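Local coordinates for protein laccase (Botrytis aclada, PDB 3SQR) that uses four copper ions to oxidise phenolic substrates such as hydroquinones while reducing dioxygen to water, and probably serves in breakdown of lignin and detoxification of its products, at residues Asp82-Ser87 against Asp243-Gly248; Leu376-Ala381 against Pro496-Val501; Ser409-Asp414 against Glu433-Ala438; Ala317-Asp322 against Leu347-Ser352. All coordinates share one frame; numbering follows the deposited sequence.

The four contacts are spread over the three cupredoxin-like domains of a multicopper oxidase, and none touches another. Contact 1 ties the turn before strand 86-91 to a second-domain loop and closes before contact 4 opens; contact 4, about 31 Å away between centres, closes the end of strand 344-348. Contact 2 follows, joining the loop between strands 344-348 and 387-398 to edge strand 498-499 of the third domain. Contact 3, about 29 Å from it between centres, falls in the chain span between its segments, at edge strand 436-439. Side chains of contacts 2 and 3 come within about 12 and 10 Å of a bound copper; contacts 1 and 4 lie away from the copper sites.

Contact 1: residues Asp82-Ser87 against Asp243-Gly248; sequences DGYTRS and DPNCVG
Tyr84 and Asp243 both carry CG anti to their backbone N (chi1 -166° and -174°), each CG leaving on the side away from that nitrogen; the two side chains cross at about a right angle. Tyr84 OH donates to Asp243 OD2 at 2.5 Å, a short bond that meets the oxygen from above the carboxylate plane, while OD2 itself lies at the edge of the ring. The other oxygen, OD1, accepts from Asn245 N in an Asx turn, which fixes the carboxylate's rotation. Asn245 CB sits over one face of the Tyr84 ring, offset toward the rim and 3.9 Å from its centroid, a CH-pi contact; Cys246 SG comes to the ring edge. The 243-246 segment is a type I beta turn in the second cupredoxin-like domain, pinned to its neighbours by the Cys238-Cys246 disulfide, and it docks here on the turn leading into strand 86-91 of the first domain. Backbone bonds complete the docking: Thr85 N reaches Asn245 O at 2.8 Å, and Gly248 N donates to Gly83 O, also at 2.8 Å, with a weak, bent bond from Val247 N to the same oxygen. The glycine backbones come close, Gly83 CA lying 3.9 Å from Gly248 CA. Thr85 OG1 is bonded to Thr80 and brushes Val247 CG2 at 3.8 Å. His207 stacks on Tyr84 and also holds Asp82.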
loop_
_atom_site.group_PDB
_atom_site.type_symbol
_atom_site.label_atom_id
_atom_site.label_comp_id
_atom_site.label_asym_id
_atom_site.label_seq_id
_atom_site.Cartn_x
_atom_site.Cartn_y
_atom_site.Cartn_z
ATOM N N ASP A 82 18.358 4.129 11.940
ATOM C CA ASP A 82 19.550 4.010 11.096
ATOM C C ASP A 82 20.727 4.802 11.637
ATOM O O ASP A 82 21.598 5.182 10.864
ATOM C CB ASP A 82 19.271 4.463 9.650
ATOM C CG ASP A 82 18.901 5.918 9.560
ATOM O OD1 ASP A 82 18.705 6.557 10.598
ATOM O OD2 ASP A 82 18.729 6.475 8.463
ATOM N N GLY A 83 20.776 4.982 12.945
ATOM C CA GLY A 83 21.819 5.799 13.563
ATOM C C GLY A 83 21.548 7.279 13.491
ATOM O O GLY A 83 22.389 8.043 13.926
ATOM N N TYR A 84 20.418 7.717 12.917
ATOM C CA TYR A 84 20.014 9.092 12.942
ATOM C C TYR A 84 18.728 9.279 13.687
ATOM O O TYR A 84 17.681 8.702 13.358
ATOM C CB TYR A 84 19.846 9.655 11.487
ATOM C CG TYR A 84 19.758 11.153 11.470
ATOM C CD1 TYR A 84 18.596 11.798 11.826
ATOM C CD2 TYR A 84 20.901 11.951 11.159
ATOM C CE1 TYR A 84 18.503 13.129 11.847
ATOM C CE2 TYR A 84 20.816 13.350 11.248
ATOM C CZ TYR A 84 19.632 13.924 11.561
ATOM O OH TYR A 84 19.407 15.273 11.709
ATOM N N THR A 85 18.743 10.139 14.691
ATOM C CA THR A 85 17.637 10.298 15.580
ATOM C C THR A 85 16.737 11.385 15.055
ATOM O O THR A 85 17.194 12.510 14.714
ATOM C CB THR A 85 18.113 10.658 17.040
ATOM O OG1 THR A 85 19.014 9.622 17.493
ATOM C CG2 THR A 85 16.993 10.785 17.930
ATOM N N ARG A 86 15.467 11.044 14.954
ATOM C CA ARG A 86 14.463 11.966 14.418
ATOM C C ARG A 86 13.105 11.708 14.922
ATOM O O ARG A 86 12.842 10.657 15.522
ATOM C CB ARG A 86 14.468 11.901 12.866
ATOM C CG ARG A 86 14.369 10.504 12.286
ATOM C CD ARG A 86 13.721 10.561 10.878
ATOM N NE ARG A 86 12.336 10.977 10.948
ATOM C CZ ARG A 86 11.463 10.962 9.937
ATOM N NH1 ARG A 86 11.832 10.546 8.732
ATOM N NH2 ARG A 86 10.229 11.381 10.146
ATOM N N SER A 87 12.206 12.657 14.640
ATOM C CA SER A 87 10.832 12.523 14.998
ATOM C C SER A 87 10.219 11.419 14.118
ATOM O O SER A 87 10.678 11.127 13.011
ATOM C CB SER A 87 10.060 13.804 14.764
ATOM O OG SER A 87 9.979 14.121 13.355
ATOM N N ASP A 243 26.021 16.817 13.031
ATOM C CA ASP A 243 24.635 16.870 13.443
ATOM C C ASP A 243 24.577 15.991 14.681
ATOM O O ASP A 243 24.971 14.830 14.608
ATOM C CB ASP A 243 23.713 16.309 12.341
ATOM C CG ASP A 243 22.272 16.470 12.678
ATOM O OD1 ASP A 243 21.926 16.412 13.866
ATOM O OD2 ASP A 243 21.474 16.726 11.755
ATOM N N PRO A 244 24.167 16.563 15.817
ATOM C CA PRO A 244 24.132 15.768 17.037
ATOM C C PRO A 244 23.244 14.501 16.891
ATOM O O PRO A 244 23.509 13.468 17.513
ATOM C CB PRO A 244 23.585 16.758 18.089
ATOM C CG PRO A 244 22.900 17.841 17.332
ATOM C CD PRO A 244 23.666 17.939 16.041
ATOM N N ASN A 245 22.238 14.593 16.024
ATOM C CA ASN A 245 21.305 13.503 15.839
ATOM C C ASN A 245 21.888 12.378 15.059
ATOM O O ASN A 245 21.289 11.318 15.045
ATOM C CB ASN A 245 20.079 13.993 15.090
ATOM C CG ASN A 245 19.187 14.834 15.916
ATOM O OD1 ASN A 245 19.070 14.660 17.105
ATOM N ND2 ASN A 245 18.497 15.726 15.267
ATOM N N CYS A 246 22.981 12.613 14.346
ATOM C CA CYS A 246 23.690 11.567 13.644
ATOM C C CYS A 246 24.573 10.815 14.638
ATOM O O CYS A 246 25.814 10.912 14.632
ATOM C CB CYS A 246 24.448 12.110 12.409
ATOM S SG CYS A 246 24.629 11.001 11.058
ATOM N N VAL A 247 23.922 9.961 15.445
ATOM C CA VAL A 247 24.623 9.247 16.520
ATOM C C VAL A 247 25.300 7.985 16.062
ATOM O O VAL A 247 26.190 7.466 16.737
ATOM C CB VAL A 247 23.655 8.951 17.699
ATOM C CG1 VAL A 247 23.177 10.253 18.278
ATOM C CG2 VAL A 247 22.454 8.092 17.224
ATOM N N GLY A 248 24.928 7.482 14.884
ATOM C CA GLY A 248 25.625 6.355 14.334
ATOM C C GLY A 248 25.100 5.065 14.896
ATOM O O GLY A 248 24.176 5.068 15.703
#

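Contact 2: residues Leu376-Ala381 against Pro496-Val501; sequences LVPHLA and PPRRDV
Arg498 reaches across from strand 498-499 to the 376-381 loop, and its side chain can be followed outward. CB lies 3.8 Å from Pro378 CG. CG is anti to the backbone N (chi1 -175°), starting a run that bends at chi3 (76°), the torsion that places NE, which donates to Tyr59 OH. At the tip, Pro378 CB covers one guanidinium face, 3.3 Å from NH1. Both terminal nitrogens then close end-on upon a single carbonyl. Arg498 NH1 donates to Leu380 O at 2.9 Å, nearly along the C=O axis, and NH2 donates to the same oxygen at 2.7 Å, on a lone pair. With that oxygen in the guanidinium plane, the two bonds and the proline fix the rotation of the group. Further along, Leu376 CB packs on Pro497 CB at 3.8 Å, while Leu376 O lies 3.2 Å from Pro497 CA; a water joins Arg498 N to Leu376 O, the latter bond weak. Leu376 CD1 approaches Arg499 NH1, whose guanidinium is anchored by Asp291 and Tyr311. Next in sequence, Asp500 bonds His126, a ligand of a type 3 copper. The arrangement is an end-on, two-nitrogen arginine grip on one main-chain carbonyl, fastening the loop that joins the second and third domains to an edge strand of the C-terminal cupredoxin-like domain.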
loop_
_atom_site.group_PDB
_atom_site.type_symbol
_atom_site.label_atom_id
_atom_site.label_comp_id
_atom_site.label_asym_id
_atom_site.label_seq_id
_atom_site.Cartn_x
_atom_site.Cartn_y
_atom_site.Cartn_z
ATOM N N LEU A 376 1.907 -12.823 -13.735
ATOM C CA LEU A 376 1.045 -12.634 -12.581
ATOM C C LEU A 376 -0.339 -13.255 -12.824
ATOM O O LEU A 376 -1.309 -12.539 -13.189
ATOM C CB LEU A 376 0.952 -11.148 -12.311
ATOM C CG LEU A 376 2.249 -10.379 -12.010
ATOM C CD1 LEU A 376 1.869 -8.872 -11.698
ATOM C CD2 LEU A 376 3.043 -11.035 -10.870
ATOM N N VAL A 377 -0.431 -14.559 -12.597
ATOM C CA VAL A 377 -1.635 -15.331 -12.919
ATOM C C VAL A 377 -2.292 -15.791 -11.663
ATOM O O VAL A 377 -1.769 -16.613 -10.992
ATOM C CB VAL A 377 -1.272 -16.560 -13.808
ATOM C CG1 VAL A 377 -2.558 -17.344 -14.210
ATOM C CG2 VAL A 377 -0.502 -16.060 -15.004
ATOM N N PRO A 378 -3.446 -15.196 -11.293
ATOM C CA PRO A 378 -4.137 -15.593 -10.090
ATOM C C PRO A 378 -4.408 -17.080 -10.113
ATOM O O PRO A 378 -4.776 -17.648 -11.165
ATOM C CB PRO A 378 -5.426 -14.757 -10.126
ATOM C CG PRO A 378 -5.012 -13.543 -10.931
ATOM C CD PRO A 378 -4.155 -14.141 -12.013
ATOM N N HIS A 379 -4.206 -17.699 -8.973
ATOM C CA HIS A 379 -4.463 -19.108 -8.837
ATOM C C HIS A 379 -5.957 -19.364 -8.970
ATOM O O HIS A 379 -6.380 -20.319 -9.669
ATOM C CB HIS A 379 -3.986 -19.639 -7.491
ATOM C CG HIS A 379 -4.429 -21.037 -7.262
ATOM N ND1 HIS A 379 -3.638 -22.114 -7.609
ATOM C CD2 HIS A 379 -5.616 -21.549 -6.858
ATOM C CE1 HIS A 379 -4.310 -23.238 -7.384
ATOM N NE2 HIS A 379 -5.510 -22.929 -6.930
ATOM N N LEU A 380 -6.745 -18.605 -8.211
ATOM C CA LEU A 380 -8.172 -18.566 -8.425
ATOM C C LEU A 380 -8.512 -17.753 -9.671
ATOM O O LEU A 380 -8.478 -16.479 -9.686
ATOM C CB LEU A 380 -8.906 -18.022 -7.195
ATOM C CG LEU A 380 -10.427 -17.990 -7.327
ATOM C CD1 LEU A 380 -11.074 -19.249 -6.831
ATOM C CD2 LEU A 380 -10.968 -16.772 -6.527
ATOM N N ALA A 381 -8.800 -18.459 -10.757
ATOM C CA ALA A 381 -8.993 -17.831 -12.045
ATOM C C ALA A 381 -10.356 -17.174 -12.140
ATOM O O ALA A 381 -11.395 -17.792 -11.842
ATOM C CB ALA A 381 -8.862 -18.904 -13.215
ATOM N N PRO A 496 -6.772 -12.095 -16.010
ATOM C CA PRO A 496 -5.604 -11.233 -16.025
ATOM C C PRO A 496 -5.064 -11.046 -14.594
ATOM O O PRO A 496 -5.648 -11.540 -13.650
ATOM C CB PRO A 496 -6.147 -9.942 -16.554
ATOM C CG PRO A 496 -7.539 -9.933 -16.051
ATOM C CD PRO A 496 -8.004 -11.315 -16.127
ATOM N N PRO A 497 -3.891 -10.423 -14.452
ATOM C CA PRO A 497 -3.471 -10.160 -13.068
ATOM C C PRO A 497 -4.551 -9.458 -12.257
ATOM O O PRO A 497 -5.364 -8.700 -12.768
ATOM C CB PRO A 497 -2.241 -9.265 -13.217
ATOM C CG PRO A 497 -1.818 -9.446 -14.684
ATOM C CD PRO A 497 -3.042 -9.770 -15.431
ATOM N N ARG A 498 -4.538 -9.718 -10.964
ATOM C CA ARG A 498 -5.587 -9.217 -10.093
ATOM C C ARG A 498 -4.925 -8.887 -8.782
ATOM O O ARG A 498 -4.225 -9.725 -8.206
ATOM C CB ARG A 498 -6.672 -10.291 -9.914
ATOM C CG ARG A 498 -7.909 -9.887 -9.128
ATOM C CD ARG A 498 -8.970 -10.969 -9.199
ATOM N NE ARG A 498 -8.715 -12.125 -8.367
ATOM C CZ ARG A 498 -8.533 -13.379 -8.797
ATOM N NH1 ARG A 498 -8.520 -13.636 -10.071
ATOM N NH2 ARG A 498 -8.362 -14.367 -7.956
ATOM N N ARG A 499 -5.130 -7.637 -8.346
ATOM C CA ARG A 499 -4.436 -7.130 -7.219
ATOM C C ARG A 499 -5.041 -5.787 -6.838
ATOM O O ARG A 499 -6.134 -5.425 -7.300
ATOM C CB ARG A 499 -2.933 -7.023 -7.534
ATOM C CG ARG A 499 -2.554 -5.899 -8.525
ATOM C CD ARG A 499 -1.059 -5.884 -8.904
ATOM N NE ARG A 499 -0.202 -5.990 -7.711
ATOM C CZ ARG A 499 1.065 -6.397 -7.722
ATOM N NH1 ARG A 499 1.642 -6.802 -8.835
ATOM N NH2 ARG A 499 1.720 -6.510 -6.572
ATOM N N ASP A 500 -4.400 -5.041 -5.947
ATOM C CA ASP A 500 -4.963 -3.709 -5.594
ATOM C C ASP A 500 -4.088 -2.483 -5.792
ATOM O O ASP A 500 -4.566 -1.353 -5.718
ATOM C CB ASP A 500 -5.510 -3.748 -4.133
ATOM C CG ASP A 500 -4.447 -4.050 -3.102
ATOM O OD1 ASP A 500 -3.539 -3.207 -2.974
ATOM O OD2 ASP A 500 -4.539 -5.142 -2.448
ATOM N N VAL A 501 -2.822 -2.706 -6.169
ATOM C CA VAL A 501 -1.932 -1.596 -6.571
ATOM C C VAL A 501 -1.243 -1.997 -7.872
ATOM O O VAL A 501 -0.677 -3.085 -7.990
ATOM C CB VAL A 501 -0.856 -1.236 -5.525
ATOM C CG1 VAL A 501 0.055 -0.181 -6.067
ATOM C CG2 VAL A 501 -1.455 -0.764 -4.238
HETATM O O HOH W 1 -2.175 -11.518 -10.431
#

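Contact 3: residues Ser409-Asp414 against Glu433-Ala438; sequences SSLLLD and EYNVVA
The third cupredoxin-like domain holds this contact, where the loop after strand 402-406 lies against the 3-10 turn 433-434 that leads into edge strand 436-439. Tyr434 holds one end. Leu413 CG, anti to the carbonyl carbon (chi1 -60°), starts the branch whose CD2 stands over the centre of one Tyr434 ring face, 3.6 Å from the centroid and only 8° off the ring normal, a CH-pi contact. At the far end of the ring, Asp414 N donates to Tyr434 OH at 2.8 Å, and the hydroxyl is also bonded to Ser417 O, so that two bonds grip it. Asn435 works as a second clamp, using both ends of its amide on one residue: Ser409 OG donates to OD1 at 2.6 Å, in the carbonyl plane and on a lone pair, while ND2 donates to Ser409 O at 3.0 Å from well above that carbonyl's plane. ND2 has another acceptor in Ala537 O of strand 537-542. Between the two clamps, Leu412 N bonds Glu433 O at 2.9 Å, and Leu411 CA leans on the same oxygen at 3.2 Å. Leu411 CD1 tucks in against Tyr434 O and Asn435 CB. A water donates to both Leu412 O and Glu433 OE2, bridging on the side of the exposed Leu412. The side chain of Leu411 is about 7 Å from that of His525, a type 3 copper ligand. The loop and the 3-10 turn ahead of strand 436-439 are fastened by amide, backbone and phenol together at the edge of a copper-binding cupredoxin-like beta domain.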
loop_
_atom_site.group_PDB
_atom_site.type_symbol
_atom_site.label_atom_id
_atom_site.label_comp_id
_atom_site.label_asym_id
_atom_site.label_seq_id
_atom_site.Cartn_x
_atom_site.Cartn_y
_atom_site.Cartn_z
ATOM N N SER A 409 -9.038 18.055 -13.182
ATOM C CA SER A 409 -9.372 18.429 -11.825
ATOM C C SER A 409 -8.405 17.748 -10.839
ATOM O O SER A 409 -8.214 16.552 -10.876
ATOM C CB SER A 409 -10.812 18.013 -11.494
ATOM O OG SER A 409 -11.089 18.233 -10.142
ATOM N N SER A 410 -7.838 18.507 -9.944
ATOM C CA SER A 410 -6.989 17.920 -8.885
ATOM C C SER A 410 -7.814 17.653 -7.639
ATOM O O SER A 410 -8.559 18.521 -7.171
ATOM C CB SER A 410 -5.862 18.880 -8.573
ATOM O OG SER A 410 -4.879 18.298 -7.748
ATOM N N LEU A 411 -7.679 16.456 -7.062
ATOM C CA LEU A 411 -8.445 16.104 -5.859
ATOM C C LEU A 411 -8.088 16.969 -4.686
ATOM O O LEU A 411 -6.899 17.175 -4.353
ATOM C CB LEU A 411 -8.264 14.603 -5.478
ATOM C CG LEU A 411 -9.254 14.077 -4.434
ATOM C CD1 LEU A 411 -10.309 13.206 -5.086
ATOM C CD2 LEU A 411 -8.459 13.306 -3.372
ATOM N N LEU A 412 -9.139 17.515 -4.087
ATOM C CA LEU A 412 -9.038 18.290 -2.891
ATOM C C LEU A 412 -10.312 18.082 -2.073
ATOM O O LEU A 412 -11.445 18.443 -2.470
ATOM C CB LEU A 412 -8.784 19.752 -3.240
ATOM C CG LEU A 412 -8.845 20.797 -2.144
ATOM C CD1 LEU A 412 -7.792 20.448 -1.142
ATOM C CD2 LEU A 412 -8.634 22.153 -2.812
ATOM N N LEU A 413 -10.117 17.463 -0.909
ATOM C CA LEU A 413 -11.232 17.012 -0.107
ATOM C C LEU A 413 -11.368 17.929 1.109
ATOM O O LEU A 413 -10.408 18.520 1.580
ATOM C CB LEU A 413 -11.018 15.581 0.351
ATOM C CG LEU A 413 -10.861 14.543 -0.758
ATOM C CD1 LEU A 413 -10.822 13.145 -0.109
ATOM C CD2 LEU A 413 -11.937 14.603 -1.780
ATOM N N ASP A 414 -12.587 17.940 1.626
ATOM C CA ASP A 414 -12.913 18.607 2.867
ATOM C C ASP A 414 -13.084 17.562 3.901
ATOM O O ASP A 414 -14.014 16.764 3.858
ATOM C CB ASP A 414 -14.247 19.370 2.717
ATOM C CG ASP A 414 -14.531 20.238 3.889
ATOM O OD1 ASP A 414 -14.035 19.975 4.993
ATOM O OD2 ASP A 414 -15.310 21.169 3.723
ATOM N N GLU A 433 -13.979 18.977 -7.349
ATOM C CA GLU A 433 -12.639 18.580 -6.889
ATOM C C GLU A 433 -12.626 17.322 -6.038
ATOM O O GLU A 433 -11.569 16.889 -5.596
ATOM C CB GLU A 433 -11.989 19.733 -6.167
ATOM C CG GLU A 433 -12.658 20.125 -4.879
ATOM C CD GLU A 433 -13.883 21.131 -4.983
ATOM O OE1 GLU A 433 -14.455 21.465 -6.078
ATOM O OE2 GLU A 433 -14.255 21.552 -3.879
ATOM N N TYR A 434 -13.789 16.720 -5.801
ATOM C CA TYR A 434 -13.850 15.414 -5.203
ATOM C C TYR A 434 -13.576 14.353 -6.265
ATOM O O TYR A 434 -13.445 13.160 -5.914
ATOM C CB TYR A 434 -15.220 15.215 -4.495
ATOM C CG TYR A 434 -15.225 15.656 -3.066
ATOM C CD1 TYR A 434 -14.667 16.868 -2.688
ATOM C CD2 TYR A 434 -15.763 14.856 -2.041
ATOM C CE1 TYR A 434 -14.663 17.255 -1.443
ATOM C CE2 TYR A 434 -15.721 15.241 -0.767
ATOM C CZ TYR A 434 -15.189 16.485 -0.457
ATOM O OH TYR A 434 -15.138 16.979 0.854
ATOM N N ASN A 435 -13.511 14.732 -7.561
ATOM C CA ASN A 435 -13.233 13.806 -8.646
ATOM C C ASN A 435 -14.068 12.513 -8.610
ATOM O O ASN A 435 -13.575 11.381 -8.862
ATOM C CB ASN A 435 -11.742 13.524 -8.701
ATOM C CG ASN A 435 -10.960 14.710 -9.139
ATOM O OD1 ASN A 435 -11.536 15.770 -9.426
ATOM N ND2 ASN A 435 -9.647 14.559 -9.225
ATOM N N VAL A 436 -15.379 12.672 -8.403
ATOM C CA VAL A 436 -16.266 11.517 -8.267
ATOM C C VAL A 436 -16.614 10.954 -9.624
ATOM O O VAL A 436 -17.059 11.663 -10.518
ATOM C CB VAL A 436 -17.563 11.796 -7.447
ATOM C CG1 VAL A 436 -18.524 10.619 -7.556
ATOM C CG2 VAL A 436 -17.217 12.086 -6.025
ATOM N N VAL A 437 -16.436 9.664 -9.785
ATOM C CA VAL A 437 -17.055 8.958 -10.879
ATOM C C VAL A 437 -18.149 8.105 -10.252
ATOM O O VAL A 437 -17.888 7.254 -9.379
ATOM C CB VAL A 437 -16.091 8.040 -11.585
ATOM C CG1 VAL A 437 -16.806 7.140 -12.574
ATOM C CG2 VAL A 437 -14.948 8.822 -12.241
ATOM N N ALA A 438 -19.373 8.284 -10.732
ATOM C CA ALA A 438 -20.496 7.488 -10.242
ATOM C C ALA A 438 -20.554 6.178 -10.996
ATOM O O ALA A 438 -20.451 6.156 -12.218
ATOM C CB ALA A 438 -21.880 8.274 -10.399
HETATM O O HOH W 2 -12.958 20.335 -1.591
#

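Contact 4: residues Ala317-Asp322 against Leu347-Ser352; sequences ANAAAD and LRYDSS. With SO4 (sulfate ion), chain M.
The Tyr349 ring has Ala320 O above one face, 4.2 Å from the plane and offset toward the rim, while Ala317 O, Asn318 N and Asp322 O lie at its edge. Ala317 CB touches the ring at CE2, 3.6 Å away, and Ala321 CB packs on Tyr349 CB at 3.7 Å. Loop 317-322 thus curls round the phenol, touching it from CB to OH. At the tip, Ala319 N donates to Tyr349 OH at 3.2 Å, and the hydroxyl is bonded as well to His283 NE2, so the oxygen is held from the loop and from a histidine. Ala319 CB lies near it at 3.6 Å. At the other end of the residue, Tyr349 N bonds Asp322 O at 3.3 Å. These two bonds anchor the tyrosine at both ends, backbone and hydroxyl. The arrangement belongs to the second cupredoxin-like domain: the loop connects strands 310-316 and 323-327, which lie in its two separate sheets, and Tyr349 follows directly on strand 344-348, the neighbour of 323-327. The Arg348 guanidinium meets a sulfate ion, probably from the crystallisation liquor, at its edge: NH2 donates to O3 at 2.8 Å and NE to both O3 and O4. NH1 turns to Ala355 O, and Lys251 joins in holding the sulfate. Beyond, Asp350 OD1 accepts from Ser352 N at 3.0 Å in an Asx turn, and from Ser352 OG on the same face of the carboxylate.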
loop_
_atom_site.group_PDB
_atom_site.type_symbol
_atom_site.label_atom_id
_atom_site.label_comp_id
_atom_site.label_asym_id
_atom_site.label_seq_id
_atom_site.Cartn_x
_atom_site.Cartn_y
_atom_site.Cartn_z
ATOM N N ALA A 317 16.614 -21.991 1.161
ATOM C CA ALA A 317 17.925 -21.694 1.664
ATOM C C ALA A 317 18.823 -22.875 1.163
ATOM O O ALA A 317 19.288 -23.664 1.957
ATOM C CB ALA A 317 17.907 -21.638 3.167
ATOM N N ASN A 318 19.034 -22.901 -0.132
ATOM C CA ASN A 318 19.790 -23.981 -0.796
ATOM C C ASN A 318 21.146 -23.497 -1.338
ATOM O O ASN A 318 21.689 -24.105 -2.270
ATOM C CB ASN A 318 18.968 -24.583 -1.959
ATOM C CG ASN A 318 18.556 -23.566 -3.023
ATOM O OD1 ASN A 318 18.839 -22.356 -2.948
ATOM N ND2 ASN A 318 17.865 -24.067 -4.045
ATOM N N ALA A 319 21.643 -22.373 -0.845
ATOM C CA ALA A 319 22.957 -21.876 -1.261
ATOM C C ALA A 319 24.050 -22.378 -0.321
ATOM O O ALA A 319 23.807 -22.897 0.800
ATOM C CB ALA A 319 22.993 -20.314 -1.361
ATOM N N ALA A 320 25.291 -22.224 -0.814
ATOM C CA ALA A 320 26.452 -22.406 0.031
ATOM C C ALA A 320 26.212 -21.510 1.228
ATOM O O ALA A 320 25.762 -20.344 1.030
ATOM C CB ALA A 320 27.714 -21.959 -0.719
ATOM N N ALA A 321 26.441 -22.041 2.429
ATOM C CA ALA A 321 26.297 -21.277 3.647
ATOM C C ALA A 321 27.283 -20.113 3.668
ATOM O O ALA A 321 28.502 -20.283 3.651
ATOM C CB ALA A 321 26.449 -22.130 4.900
ATOM N N ASP A 322 26.745 -18.912 3.699
ATOM C CA ASP A 322 27.539 -17.726 3.608
ATOM C C ASP A 322 26.561 -16.564 3.889
ATOM O O ASP A 322 25.337 -16.790 4.025
ATOM C CB ASP A 322 28.109 -17.550 2.200
ATOM C CG ASP A 322 29.447 -16.759 2.183
ATOM O OD1 ASP A 322 29.799 -16.063 3.168
ATOM O OD2 ASP A 322 30.121 -16.832 1.144
ATOM N N LEU A 347 21.636 -11.385 4.458
ATOM C CA LEU A 347 21.201 -12.706 4.694
ATOM C C LEU A 347 22.406 -13.519 5.212
ATOM O O LEU A 347 23.437 -13.467 4.586
ATOM C CB LEU A 347 20.767 -13.327 3.393
ATOM C CG LEU A 347 20.294 -14.776 3.530
ATOM C CD1 LEU A 347 18.969 -14.839 4.252
ATOM C CD2 LEU A 347 20.176 -15.388 2.153
ATOM N N ARG A 348 22.233 -14.188 6.335
ATOM C CA ARG A 348 23.290 -15.057 6.945
ATOM C C ARG A 348 22.772 -16.457 7.077
ATOM O O ARG A 348 21.637 -16.692 7.523
ATOM C CB ARG A 348 23.656 -14.540 8.307
ATOM C CG ARG A 348 24.114 -13.100 8.310
ATOM C CD ARG A 348 24.756 -12.822 9.644
ATOM N NE ARG A 348 25.130 -11.456 9.838
ATOM C CZ ARG A 348 26.137 -10.859 9.216
ATOM N NH1 ARG A 348 26.887 -11.503 8.328
ATOM N NH2 ARG A 348 26.389 -9.602 9.487
ATOM N N TYR A 349 23.619 -17.433 6.739
ATOM C CA TYR A 349 23.313 -18.829 7.052
ATOM C C TYR A 349 23.916 -19.190 8.376
ATOM O O TYR A 349 23.600 -20.233 8.955
ATOM C CB TYR A 349 23.847 -19.742 5.954
ATOM C CG TYR A 349 22.974 -19.918 4.722
ATOM C CD1 TYR A 349 22.807 -18.880 3.809
ATOM C CD2 TYR A 349 22.290 -21.099 4.489
ATOM C CE1 TYR A 349 22.026 -19.033 2.698
ATOM C CE2 TYR A 349 21.515 -21.271 3.336
ATOM C CZ TYR A 349 21.378 -20.223 2.469
ATOM O OH TYR A 349 20.655 -20.323 1.339
ATOM N N ASP A 350 24.804 -18.346 8.852
ATOM C CA ASP A 350 25.359 -18.516 10.166
ATOM C C ASP A 350 25.224 -17.180 10.871
ATOM O O ASP A 350 25.930 -16.213 10.568
ATOM C CB ASP A 350 26.829 -18.951 10.047
ATOM C CG ASP A 350 27.538 -18.992 11.395
ATOM O OD1 ASP A 350 26.886 -18.774 12.443
ATOM O OD2 ASP A 350 28.773 -19.243 11.393
ATOM N N SER A 351 24.326 -17.157 11.843
ATOM C CA SER A 351 23.896 -15.929 12.537
ATOM C C SER A 351 25.007 -15.326 13.383
ATOM O O SER A 351 24.924 -14.152 13.780
ATOM C CB SER A 351 22.650 -16.185 13.413
ATOM O OG SER A 351 22.861 -17.157 14.450
ATOM N N SER A 352 26.026 -16.143 13.669
ATOM C CA SER A 352 27.163 -15.688 14.436
ATOM C C SER A 352 28.182 -14.975 13.552
ATOM O O SER A 352 29.073 -14.310 14.065
ATOM C CB SER A 352 27.775 -16.871 15.194
ATOM O OG SER A 352 28.604 -17.590 14.318
HETATM S S SO4 M . 23.793 -9.212 12.575
HETATM O O1 SO4 M . 24.616 -8.912 13.737
HETATM O O2 SO4 M . 22.540 -8.462 12.712
HETATM O O3 SO4 M . 24.451 -8.786 11.351
HETATM O O4 SO4 M . 23.533 -10.661 12.537
#